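Long-range contacts in phytase (Debaryomyces castellii, PDB 2GFI), which probably hydrolyses phytate at the 3-phosphate of its inositol ring, as a histidine acid phosphatase: residues P159-N164 with K190-S195; G71-S76 with C259-N264. All coordinates share one frame; numbering follows the deposited sequence.

Interaction 1: residues P159-N164 with K190-S195; sequences PVFTSN and KTNIIS
Asn192 brings its amide nitrogen over one face of the Phe161 ring, ND2 3.3 Å from CE1 of Phe161. The two side chains run side by side in the same direction, ring and amide planes 35° apart. With CG of Asn192 anti to the carbonyl carbon, beside the backbone N (chi1 -51°), the amide is carried back toward Val160 O, which ND2 reaches in a weak, bent bond of 3.2 Å. That oxygen is mainly gripped by Asn192 N, a nearly straight bond of 2.7 Å. At the edge of the Phe161 ring sits Ile194 CD1, which touches Phe161 CB at 3.8 Å; Tyr443 and Tyr446 add edge-to-face ring contacts. Both strands belong to a beta-alpha-beta unit, strand 158-163, helix 166-180 and strand 189-194, and pair in parallel, the axes of 159-163 and 190-194 22° apart. The ladder runs from Val160 N to Lys190 O, then through Thr162 N to Asn192 O, and on to Ile194 N, bound to Thr162 O at 2.8 Å. On the sheet face of Val160 and Thr162, covered by helix 166-180, methyl meets methyl: Thr162 CG2 lies 3.6 Å from Thr191 CG2. The hydroxyls turn elsewhere, Thr162 OG1 donating to Ser163 O at 2.9 Å and Thr191 OG1 bonding to Gln173 of the helix. At the far end, Ile193 CG2 packs closely on Asn164 CB at 3.4 Å, while Asn164 OD1 accepts from Glu196 N. On its other side strand 158-163 pairs with strand 326-331.

Interaction 2: residues G71-S76 with C259-N264; sequences GERYPS and CAYELN
Tyr261 sets its phenol oxygen over one face of the Arg73 guanidinium, OH 2.9 Å from Arg73 NH1 and 3.0 Å from Arg73 NH2. The approach is from above the plane, at an angle too poor for a hydrogen bond, and the guanidinium and ring planes are only 18° apart. Pro75 covers a face of the same tyrosine: its CA sits 4.1 Å from the Tyr261 ring centre, a CH-pi contact displaced toward the rim. Pro75 CG meets Tyr261 CB at 3.6 Å. At the ring edge, in plane, Arg73 O lies 3.3 Å from Tyr261 CD1. One turn along helix 249-266, Asn264 ND2 donates to that carbonyl, Arg73 O, at 3.2 Å, and it also bonds Ala40 O. Arg73 CG takes the crowded position between backbone N and carbonyl carbon (chi1 49°), and the chain then runs extended to NE. NH1 is fixed by its bond to Tyr74 O, 3.0 Å long, at 164° and in the guanidinium plane. Further out, Glu72 CG rests 4.0 Å from Asn264 OD1, while Glu72 OE2 accepts from Tyr43 N. The loop ends at Ser76, N-cap of helix 77-91. Gly71 to Pro75 continue the RHGxRxP signature of histidine acid phosphatases, directly after His70, the predicted nucleophile. An alanine in place of Arg73 would probably leave Tyr74 O without its NH1 donor and open a gap against the Tyr261 hydroxyl. Since the phenol oxygen meets the guanidinium over its face, while NH1 bonds Tyr74 O in the plane, Tyr261 probably serves to pack the group in place rather than to bind it.

Interactions 1 and 2 both belong to the histidine phosphatase part of the chain but do not touch: their centres are 24 Å apart and their nearest atoms about 10 Å. Along the chain, both segments of interaction 1 fall between 71-76 and 259-264. The predicted active site relates them. In interaction 2 the side chain of Arg73 comes within about 3 Å of that of His70, the predicted nucleophile, and about 6 Å of that of Asp333, the predicted proton donor. Interaction 1 stands further back: the side chain of Ser163 is about 8 Å from that of His70 and about 10 Å from that of Asp333.

Interaction 1: residues P159-N164 with K190-S195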
ATOM      1  N   PRO A 159     -14.608  31.885  14.139  1.00 25.96           N
ATOM      2  CA  PRO A 159     -15.183  31.421  15.397  1.00 25.72           C
ATOM      3  C   PRO A 159     -14.979  29.902  15.555  1.00 26.12           C
ATOM      4  O   PRO A 159     -14.991  29.117  14.570  1.00 26.74           O
ATOM      5  CB  PRO A 159     -16.666  31.783  15.270  1.00 24.77           C
ATOM      6  CG  PRO A 159     -16.922  31.760  13.791  1.00 25.36           C
ATOM      7  CD  PRO A 159     -15.629  32.043  13.080  1.00 25.08           C
ATOM      8  N   VAL A 160     -14.759  29.482  16.786  1.00 25.46           N
ATOM      9  CA  VAL A 160     -14.606  28.064  17.047  1.00 24.81           C
ATOM     10  C   VAL A 160     -15.571  27.795  18.186  1.00 24.53           C
ATOM     11  O   VAL A 160     -15.701  28.599  19.067  1.00 25.60           O
ATOM     12  CB  VAL A 160     -13.118  27.703  17.351  1.00 24.34           C
ATOM     13  CG1 VAL A 160     -12.990  26.324  17.892  1.00 23.58           C
ATOM     14  CG2 VAL A 160     -12.253  27.840  16.087  1.00 23.52           C
ATOM     15  N   PHE A 161     -16.316  26.718  18.121  1.00 24.39           N
ATOM     16  CA  PHE A 161     -17.195  26.367  19.204  1.00 24.56           C
ATOM     17  C   PHE A 161     -16.695  25.036  19.746  1.00 25.50           C
ATOM     18  O   PHE A 161     -16.487  24.064  18.990  1.00 25.91           O
ATOM     19  CB  PHE A 161     -18.655  26.320  18.727  1.00 24.29           C
ATOM     20  CG  PHE A 161     -19.076  27.576  18.009  1.00 22.98           C
ATOM     21  CD1 PHE A 161     -19.719  28.597  18.694  1.00 22.88           C
ATOM     22  CD2 PHE A 161     -18.746  27.763  16.688  1.00 22.15           C
ATOM     23  CE1 PHE A 161     -20.054  29.773  18.058  1.00 22.31           C
ATOM     24  CE2 PHE A 161     -19.063  28.941  16.041  1.00 25.30           C
ATOM     25  CZ  PHE A 161     -19.732  29.950  16.726  1.00 23.36           C
ATOM     26  N   THR A 162     -16.451  25.023  21.048  1.00 25.41           N
ATOM     27  CA  THR A 162     -15.972  23.854  21.714  1.00 25.67           C
ATOM     28  C   THR A 162     -16.608  23.743  23.089  1.00 26.40           C
ATOM     29  O   THR A 162     -16.956  24.754  23.678  1.00 26.65           O
ATOM     30  CB  THR A 162     -14.436  23.921  21.842  1.00 25.11           C
ATOM     31  OG1 THR A 162     -14.003  22.780  22.586  1.00 22.89           O
ATOM     32  CG2 THR A 162     -14.016  25.077  22.680  1.00 24.88           C
ATOM     33  N   SER A 163     -16.768  22.520  23.598  1.00 26.57           N
ATOM     34  CA  SER A 163     -17.161  22.351  24.990  1.00 26.70           C
ATOM     35  C   SER A 163     -15.935  22.595  25.866  1.00 26.48           C
ATOM     36  O   SER A 163     -14.828  22.767  25.369  1.00 26.84           O
ATOM     37  CB  SER A 163     -17.789  20.971  25.258  1.00 27.03           C
ATOM     38  OG  SER A 163     -16.791  20.043  25.654  1.00 26.29           O
ATOM     39  N   ASN A 164     -16.135  22.662  27.174  1.00 26.51           N
ATOM     40  CA  ASN A 164     -15.063  23.077  28.054  1.00 26.12           C
ATOM     41  C   ASN A 164     -14.253  21.899  28.580  1.00 26.15           C
ATOM     42  O   ASN A 164     -13.363  22.065  29.433  1.00 25.90           O
ATOM     43  CB  ASN A 164     -15.612  23.945  29.190  1.00 26.11           C
ATOM     44  CG  ASN A 164     -16.551  23.194  30.093  1.00 26.29           C
ATOM     45  OD1 ASN A 164     -17.480  22.523  29.642  1.00 25.98           O
ATOM     46  ND2 ASN A 164     -16.327  23.315  31.382  1.00 26.27           N
ATOM     47  N   LYS A 190     -11.613  33.240  17.334  1.00 29.75           N
ATOM     48  CA  LYS A 190     -12.240  33.461  18.595  1.00 30.48           C
ATOM     49  C   LYS A 190     -12.938  32.174  18.986  1.00 29.24           C
ATOM     50  O   LYS A 190     -13.827  31.692  18.272  1.00 28.65           O
ATOM     51  CB  LYS A 190     -13.194  34.666  18.538  1.00 32.07           C
ATOM     52  CG  LYS A 190     -12.455  36.077  18.393  1.00 38.61           C
ATOM     53  CD  LYS A 190     -11.384  36.354  19.485  1.00 38.39           C
ATOM     54  CE  LYS A 190     -10.889  37.805  19.464  1.00 41.10           C
ATOM     55  NZ  LYS A 190     -10.065  38.112  20.717  1.00 40.57           N
ATOM     56  N   THR A 191     -12.523  31.622  20.123  1.00 27.47           N
ATOM     57  CA  THR A 191     -13.070  30.377  20.580  1.00 26.97           C
ATOM     58  C   THR A 191     -14.146  30.629  21.612  1.00 27.39           C
ATOM     59  O   THR A 191     -13.926  31.349  22.593  1.00 27.21           O
ATOM     60  CB  THR A 191     -11.967  29.511  21.192  1.00 26.56           C
ATOM     61  OG1 THR A 191     -11.031  29.177  20.171  1.00 26.86           O
ATOM     62  CG2 THR A 191     -12.524  28.176  21.655  1.00 25.58           C
ATOM     63  N   ASN A 192     -15.281  29.988  21.396  1.00 27.12           N
ATOM     64  CA  ASN A 192     -16.409  30.030  22.287  1.00 27.84           C
ATOM     65  C   ASN A 192     -16.489  28.712  22.997  1.00 28.12           C
ATOM     66  O   ASN A 192     -16.702  27.673  22.383  1.00 28.77           O
ATOM     67  CB  ASN A 192     -17.669  30.333  21.476  1.00 28.23           C
ATOM     68  CG  ASN A 192     -17.479  31.546  20.592  1.00 28.64           C
ATOM     69  OD1 ASN A 192     -17.299  32.656  21.090  1.00 29.01           O
ATOM     70  ND2 ASN A 192     -17.423  31.330  19.282  1.00 29.59           N
ATOM     71  N   ILE A 193     -16.244  28.762  24.297  1.00 28.40           N
ATOM     72  CA  ILE A 193     -16.186  27.601  25.125  1.00 28.36           C
ATOM     73  C   ILE A 193     -17.538  27.517  25.772  1.00 29.30           C
ATOM     74  O   ILE A 193     -17.899  28.361  26.575  1.00 30.77           O
ATOM     75  CB  ILE A 193     -15.106  27.755  26.202  1.00 28.37           C
ATOM     76  CG1 ILE A 193     -13.788  28.236  25.608  1.00 26.81           C
ATOM     77  CG2 ILE A 193     -14.913  26.438  26.976  1.00 28.31           C
ATOM     78  CD1 ILE A 193     -12.732  28.503  26.668  1.00 27.59           C
ATOM     79  N   ILE A 194     -18.273  26.474  25.436  1.00 29.26           N
ATOM     80  CA  ILE A 194     -19.640  26.308  25.831  1.00 29.03           C
ATOM     81  C   ILE A 194     -19.627  25.260  26.916  1.00 29.26           C
ATOM     82  O   ILE A 194     -19.204  24.097  26.709  1.00 28.91           O
ATOM     83  CB  ILE A 194     -20.449  25.860  24.594  1.00 29.11           C
ATOM     84  CG1 ILE A 194     -20.398  26.968  23.544  1.00 30.18           C
ATOM     85  CG2 ILE A 194     -21.880  25.562  24.934  1.00 28.19           C
ATOM     86  CD1 ILE A 194     -20.189  26.389  22.206  1.00 33.65           C
ATOM     87  N   SER A 195     -20.097  25.680  28.080  1.00 28.68           N
ATOM     88  CA  SER A 195     -19.981  24.892  29.263  1.00 28.77           C
ATOM     89  C   SER A 195     -20.776  23.592  29.118  1.00 28.86           C
ATOM     90  O   SER A 195     -21.831  23.531  28.452  1.00 28.10           O
ATOM     91  CB  SER A 195     -20.421  25.716  30.475  1.00 28.87           C
ATOM     92  OG  SER A 195     -20.699  24.879  31.599  1.00 29.53           O
TER

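Interaction 2: residues G71-S76 with C259-N264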
ATOM      1  N   GLY A  71      -9.472  14.691  19.614  1.00 20.41           N
ATOM      2  CA  GLY A  71      -8.602  13.660  19.026  1.00 19.98           C
ATOM      3  C   GLY A  71      -8.272  12.536  20.014  1.00 19.47           C
ATOM      4  O   GLY A  71      -8.760  12.537  21.151  1.00 19.07           O
ATOM      5  N   GLU A  72      -7.421  11.603  19.574  1.00 18.37           N
ATOM      6  CA  GLU A  72      -6.916  10.533  20.401  1.00 18.25           C
ATOM      7  C   GLU A  72      -6.450  11.072  21.752  1.00 18.51           C
ATOM      8  O   GLU A  72      -5.880  12.152  21.842  1.00 19.07           O
ATOM      9  CB  GLU A  72      -5.767   9.799  19.703  1.00 17.39           C
ATOM     10  CG  GLU A  72      -6.168   8.998  18.458  1.00 16.51           C
ATOM     11  CD  GLU A  72      -6.205   9.805  17.150  1.00 16.53           C
ATOM     12  OE1 GLU A  72      -6.404  11.036  17.152  1.00 13.89           O
ATOM     13  OE2 GLU A  72      -6.040   9.200  16.079  1.00 17.31           O
ATOM     14  N   ARG A  73      -6.687  10.297  22.790  1.00 18.97           N
ATOM     15  CA  ARG A  73      -6.379  10.703  24.130  1.00 19.81           C
ATOM     16  C   ARG A  73      -5.817   9.546  24.928  1.00 20.95           C
ATOM     17  O   ARG A  73      -5.839   8.374  24.497  1.00 21.91           O
ATOM     18  CB  ARG A  73      -7.636  11.271  24.804  1.00 19.74           C
ATOM     19  CG  ARG A  73      -8.894  10.395  24.658  1.00 20.22           C
ATOM     20  CD  ARG A  73      -9.809  10.640  25.801  1.00 23.04           C
ATOM     21  NE  ARG A  73     -11.058   9.912  25.784  1.00 26.41           N
ATOM     22  CZ  ARG A  73     -11.229   8.761  26.420  1.00 25.37           C
ATOM     23  NH1 ARG A  73     -10.230   8.205  27.068  1.00 26.94           N
ATOM     24  NH2 ARG A  73     -12.389   8.160  26.400  1.00 26.89           N
ATOM     25  N   TYR A  74      -5.255   9.908  26.079  1.00 21.51           N
ATOM     26  CA  TYR A  74      -4.989   9.001  27.157  1.00 20.92           C
ATOM     27  C   TYR A  74      -6.319   8.488  27.679  1.00 21.27           C
ATOM     28  O   TYR A  74      -7.380   9.065  27.392  1.00 21.29           O
ATOM     29  CB  TYR A  74      -4.266   9.737  28.285  1.00 20.57           C
ATOM     30  CG  TYR A  74      -2.777   9.804  28.085  1.00 19.71           C
ATOM     31  CD1 TYR A  74      -1.938   8.845  28.656  1.00 18.29           C
ATOM     32  CD2 TYR A  74      -2.202  10.826  27.314  1.00 18.65           C
ATOM     33  CE1 TYR A  74      -0.539   8.911  28.472  1.00 18.66           C
ATOM     34  CE2 TYR A  74      -0.831  10.888  27.113  1.00 17.73           C
ATOM     35  CZ  TYR A  74      -0.012   9.936  27.688  1.00 19.48           C
ATOM     36  OH  TYR A  74       1.342  10.008  27.468  1.00 21.45           O
ATOM     37  N   PRO A  75      -6.271   7.407  28.456  1.00 21.21           N
ATOM     38  CA  PRO A  75      -7.484   6.885  29.059  1.00 21.42           C
ATOM     39  C   PRO A  75      -8.116   7.944  29.954  1.00 21.76           C
ATOM     40  O   PRO A  75      -7.435   8.844  30.451  1.00 20.47           O
ATOM     41  CB  PRO A  75      -6.994   5.689  29.872  1.00 20.82           C
ATOM     42  CG  PRO A  75      -5.656   5.334  29.283  1.00 22.00           C
ATOM     43  CD  PRO A  75      -5.081   6.606  28.774  1.00 20.68           C
ATOM     44  N   SER A  76      -9.428   7.851  30.119  1.00 23.00           N
ATOM     45  CA  SER A  76     -10.105   8.661  31.094  1.00 24.90           C
ATOM     46  C   SER A  76      -9.627   8.190  32.454  1.00 25.37           C
ATOM     47  O   SER A  76      -8.872   7.192  32.584  1.00 24.82           O
ATOM     48  CB  SER A  76     -11.604   8.456  30.983  1.00 25.17           C
ATOM     49  OG  SER A  76     -11.879   7.109  31.305  1.00 28.65           O
ATOM     50  N   CYS A 259      -5.406  -2.107  25.220  1.00 18.70           N
ATOM     51  CA  CYS A 259      -4.851  -2.204  23.879  1.00 19.19           C
ATOM     52  C   CYS A 259      -5.081  -0.889  23.082  1.00 18.65           C
ATOM     53  O   CYS A 259      -4.139  -0.281  22.573  1.00 17.94           O
ATOM     54  CB  CYS A 259      -5.494  -3.409  23.158  1.00 19.06           C
ATOM     55  SG  CYS A 259      -5.554  -3.314  21.361  1.00 21.03           S
ATOM     56  N   ALA A 260      -6.343  -0.456  23.022  1.00 18.43           N
ATOM     57  CA  ALA A 260      -6.711   0.754  22.271  1.00 17.53           C
ATOM     58  C   ALA A 260      -5.954   1.949  22.788  1.00 16.96           C
ATOM     59  O   ALA A 260      -5.370   2.680  22.011  1.00 16.94           O
ATOM     60  CB  ALA A 260      -8.189   0.977  22.315  1.00 17.18           C
ATOM     61  N   TYR A 261      -5.941   2.125  24.113  1.00 17.24           N
ATOM     62  CA  TYR A 261      -5.188   3.210  24.724  1.00 17.27           C
ATOM     63  C   TYR A 261      -3.694   3.131  24.656  1.00 17.36           C
ATOM     64  O   TYR A 261      -3.071   4.144  24.453  1.00 18.33           O
ATOM     65  CB  TYR A 261      -5.724   3.547  26.126  1.00 18.57           C
ATOM     66  CG  TYR A 261      -7.034   4.216  25.915  1.00 17.71           C
ATOM     67  CD1 TYR A 261      -7.076   5.528  25.479  1.00 15.79           C
ATOM     68  CD2 TYR A 261      -8.218   3.506  26.030  1.00 20.06           C
ATOM     69  CE1 TYR A 261      -8.263   6.147  25.213  1.00 17.57           C
ATOM     70  CE2 TYR A 261      -9.437   4.128  25.774  1.00 22.23           C
ATOM     71  CZ  TYR A 261      -9.433   5.456  25.362  1.00 18.93           C
ATOM     72  OH  TYR A 261     -10.610   6.087  25.081  1.00 21.77           O
ATOM     73  N   GLU A 262      -3.100   1.953  24.823  1.00 17.33           N
ATOM     74  CA  GLU A 262      -1.660   1.847  24.691  1.00 17.90           C
ATOM     75  C   GLU A 262      -1.213   2.122  23.249  1.00 17.93           C
ATOM     76  O   GLU A 262      -0.137   2.719  22.998  1.00 16.79           O
ATOM     77  CB  GLU A 262      -1.191   0.449  25.101  1.00 19.08           C
ATOM     78  CG  GLU A 262       0.325   0.358  25.185  1.00 20.24           C
ATOM     79  CD  GLU A 262       0.768  -0.913  25.872  1.00 23.46           C
ATOM     80  OE1 GLU A 262       0.276  -2.002  25.500  1.00 25.87           O
ATOM     81  OE2 GLU A 262       1.609  -0.819  26.788  1.00 27.11           O
ATOM     82  N   LEU A 263      -2.034   1.662  22.303  1.00 17.69           N
ATOM     83  CA  LEU A 263      -1.860   2.025  20.904  1.00 18.55           C
ATOM     84  C   LEU A 263      -1.868   3.564  20.725  1.00 18.74           C
ATOM     85  O   LEU A 263      -0.912   4.124  20.182  1.00 18.98           O
ATOM     86  CB  LEU A 263      -2.947   1.338  20.050  1.00 18.29           C
ATOM     87  CG  LEU A 263      -2.984   1.629  18.541  1.00 19.39           C
ATOM     88  CD1 LEU A 263      -1.696   1.194  17.840  1.00 18.54           C
ATOM     89  CD2 LEU A 263      -4.159   0.847  17.955  1.00 19.49           C
ATOM     90  N   ASN A 264      -2.906   4.242  21.225  1.00 18.18           N
ATOM     91  CA  ASN A 264      -2.946   5.711  21.206  1.00 18.85           C
ATOM     92  C   ASN A 264      -1.690   6.308  21.823  1.00 18.75           C
ATOM     93  O   ASN A 264      -1.034   7.172  21.246  1.00 19.43           O
ATOM     94  CB  ASN A 264      -4.133   6.237  22.016  1.00 18.75           C
ATOM     95  CG  ASN A 264      -5.429   6.007  21.355  1.00 17.86           C
ATOM     96  OD1 ASN A 264      -5.479   5.518  20.231  1.00 19.03           O
ATOM     97  ND2 ASN A 264      -6.507   6.368  22.034  1.00 15.89           N
TER